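Local coordinates for periplasmic binding protein component of an ABC type zinc uptake transporter (Synechocystis sp., PDB 2OV3) that binds zinc ions in the periplasm and probably delivers them to an ABC transporter for uptake into the cell, at residues 141-144 and 145-149. Residues are numbered along the deposited sequence; the frame is centred on the assembly and turned at random.
Sequences ELER and LNQEL
Mid-way along the long helix 128-153, the carboxylate of Glu-143 reaches forward over the next turn and holds two side-chain amides, at i+3 and i+4. Its OE2 takes ND2 of Asn-146 at 2.9 Å, on the syn side but 25° out of the carboxylate plane, while OE2 itself lies close to the amide plane of Asn-146. OE1 accepts a weak bond from NE2 of Gln-147, at 3.3 Å. The bend at chi2 (-58°) turns the carboxylate forward, and both amides stand steeply to it, about 70° from plane to plane. With Glu-143 cut back to an alanine, ND2 of Asn-146 would probably lose this acceptor and the amide of Gln-147 would be freer to swing. The backbone keeps the regular i to i+4 bonds of a helix, such as Asn-146 N to Leu-142 O at 2.7 Å; Gln-147 also lays its CG 3.1 Å from Glu-143 O. Lys-110 adds a long, weak ion pair to OE2 of Glu-143, and OD1 of Asn-146 is hydrogen-bonded to Tyr-175 OH. The buried leucines join this helix to two others: Leu-142 packs on Val-109 of helix 106-123 and, with Leu-145, on Trp-241 of helix 241-256.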
ATOM      1  N   GLU A 141       3.929 -15.059   9.817  1.00 26.58           N
ATOM      2  CA  GLU A 141       3.169 -15.194   8.574  1.00 27.54           C
ATOM      3  C   GLU A 141       3.830 -14.292   7.541  1.00 27.00           C
ATOM      4  O   GLU A 141       3.957 -14.644   6.366  1.00 26.37           O
ATOM      5  CB  GLU A 141       1.706 -14.777   8.783  1.00 28.20           C
ATOM      6  CG  GLU A 141       0.787 -15.912   9.242  1.00 31.53           C
ATOM      7  CD  GLU A 141      -0.646 -15.449   9.547  1.00 33.20           C
ATOM      8  OE1 GLU A 141      -1.240 -14.715   8.720  1.00 30.36           O
ATOM      9  OE2 GLU A 141      -1.180 -15.829  10.613  1.00 33.09           O
ATOM     10  N   LEU A 142       4.277 -13.132   8.011  1.00 26.74           N
ATOM     11  CA  LEU A 142       4.930 -12.150   7.158  1.00 26.53           C
ATOM     12  C   LEU A 142       6.230 -12.697   6.573  1.00 28.69           C
ATOM     13  O   LEU A 142       6.420 -12.673   5.357  1.00 27.98           O
ATOM     14  CB  LEU A 142       5.185 -10.858   7.948  1.00 24.63           C
ATOM     15  CG  LEU A 142       3.949 -10.049   8.407  1.00 24.04           C
ATOM     16  CD1 LEU A 142       4.354  -9.012   9.438  1.00 22.45           C
ATOM     17  CD2 LEU A 142       3.293  -9.380   7.215  1.00 19.51           C
ATOM     18  N   GLU A 143       7.122 -13.195   7.426  1.00 29.90           N
ATOM     19  CA  GLU A 143       8.384 -13.750   6.944  1.00 31.37           C
ATOM     20  C   GLU A 143       8.145 -14.868   5.935  1.00 31.19           C
ATOM     21  O   GLU A 143       8.920 -15.059   4.994  1.00 32.37           O
ATOM     22  CB  GLU A 143       9.223 -14.281   8.110  1.00 32.89           C
ATOM     23  CG  GLU A 143      10.570 -13.579   8.229  1.00 36.19           C
ATOM     24  CD  GLU A 143      11.396 -13.694   6.960  1.00 37.44           C
ATOM     25  OE1 GLU A 143      11.880 -14.813   6.669  1.00 38.17           O
ATOM     26  OE2 GLU A 143      11.545 -12.673   6.254  1.00 36.21           O
ATOM     27  N   ARG A 144       7.069 -15.612   6.143  1.00 30.76           N
ATOM     28  CA  ARG A 144       6.722 -16.703   5.254  1.00 30.95           C
ATOM     29  C   ARG A 144       6.363 -16.117   3.888  1.00 30.29           C
ATOM     30  O   ARG A 144       6.918 -16.523   2.865  1.00 30.53           O
ATOM     31  CB  ARG A 144       5.541 -17.474   5.837  1.00 31.73           C
ATOM     32  CG  ARG A 144       5.470 -18.919   5.386  1.00 36.45           C
ATOM     33  CD  ARG A 144       5.172 -19.821   6.569  1.00 37.19           C
ATOM     34  NE  ARG A 144       3.977 -19.382   7.289  1.00 37.88           N
ATOM     35  CZ  ARG A 144       3.873 -19.366   8.614  1.00 36.64           C
ATOM     36  NH1 ARG A 144       4.894 -19.761   9.360  1.00 34.87           N
ATOM     37  NH2 ARG A 144       2.748 -18.965   9.188  1.00 37.32           N
ATOM     38  N   LEU A 145       5.438 -15.155   3.892  1.00 28.49           N
ATOM     39  CA  LEU A 145       4.994 -14.475   2.677  1.00 25.39           C
ATOM     40  C   LEU A 145       6.191 -13.809   2.002  1.00 24.98           C
ATOM     41  O   LEU A 145       6.363 -13.906   0.786  1.00 23.71           O
ATOM     42  CB  LEU A 145       3.944 -13.405   3.015  1.00 24.50           C
ATOM     43  CG  LEU A 145       3.555 -12.372   1.930  1.00 22.84           C
ATOM     44  CD1 LEU A 145       2.817 -13.069   0.798  1.00 19.27           C
ATOM     45  CD2 LEU A 145       2.691 -11.269   2.524  1.00 22.65           C
ATOM     46  N   ASN A 146       7.007 -13.126   2.798  1.00 25.06           N
ATOM     47  CA  ASN A 146       8.192 -12.463   2.282  1.00 27.13           C
ATOM     48  C   ASN A 146       9.076 -13.461   1.543  1.00 28.99           C
ATOM     49  O   ASN A 146       9.535 -13.208   0.426  1.00 30.16           O
ATOM     50  CB  ASN A 146       8.991 -11.810   3.417  1.00 25.29           C
ATOM     51  CG  ASN A 146      10.309 -11.220   2.938  1.00 26.34           C
ATOM     52  OD1 ASN A 146      10.361 -10.500   1.943  1.00 26.40           O
ATOM     53  ND2 ASN A 146      11.379 -11.516   3.654  1.00 28.04           N
ATOM     54  N   GLN A 147       9.317 -14.605   2.164  1.00 30.60           N
ATOM     55  CA  GLN A 147      10.160 -15.615   1.543  1.00 31.18           C
ATOM     56  C   GLN A 147       9.510 -16.175   0.285  1.00 32.24           C
ATOM     57  O   GLN A 147      10.202 -16.473  -0.688  1.00 33.03           O
ATOM     58  CB  GLN A 147      10.439 -16.741   2.537  1.00 30.97           C
ATOM     59  CG  GLN A 147      11.374 -16.359   3.675  1.00 31.40           C
ATOM     60  CD  GLN A 147      12.826 -16.242   3.219  1.00 33.64           C
ATOM     61  OE1 GLN A 147      13.241 -16.908   2.261  1.00 32.03           O
ATOM     62  NE2 GLN A 147      13.608 -15.407   3.912  1.00 31.06           N
ATOM     63  N   GLU A 148       8.181 -16.298   0.297  1.00 32.50           N
ATOM     64  CA  GLU A 148       7.448 -16.836  -0.852  1.00 33.49           C
ATOM     65  C   GLU A 148       7.497 -15.892  -2.054  1.00 33.33           C
ATOM     66  O   GLU A 148       7.646 -16.328  -3.193  1.00 35.08           O
ATOM     67  CB  GLU A 148       5.984 -17.125  -0.466  1.00 35.93           C
ATOM     68  CG  GLU A 148       5.455 -18.433  -1.068  1.00 40.15           C
ATOM     69  CD  GLU A 148       4.014 -18.770  -0.685  1.00 43.28           C
ATOM     70  OE1 GLU A 148       3.627 -18.593   0.497  1.00 43.09           O
ATOM     71  OE2 GLU A 148       3.268 -19.243  -1.573  1.00 45.74           O
ATOM     72  N   LEU A 149       7.370 -14.595  -1.800  1.00 31.53           N
ATOM     73  CA  LEU A 149       7.413 -13.613  -2.872  1.00 29.58           C
ATOM     74  C   LEU A 149       8.833 -13.598  -3.460  1.00 29.65           C
ATOM     75  O   LEU A 149       9.016 -13.459  -4.668  1.00 28.13           O
ATOM     76  CB  LEU A 149       7.018 -12.229  -2.325  1.00 25.33           C
ATOM     77  CG  LEU A 149       5.582 -12.095  -1.770  1.00 23.31           C
ATOM     78  CD1 LEU A 149       5.445 -10.855  -0.888  1.00 19.78           C
ATOM     79  CD2 LEU A 149       4.598 -12.059  -2.913  1.00 20.47           C
TER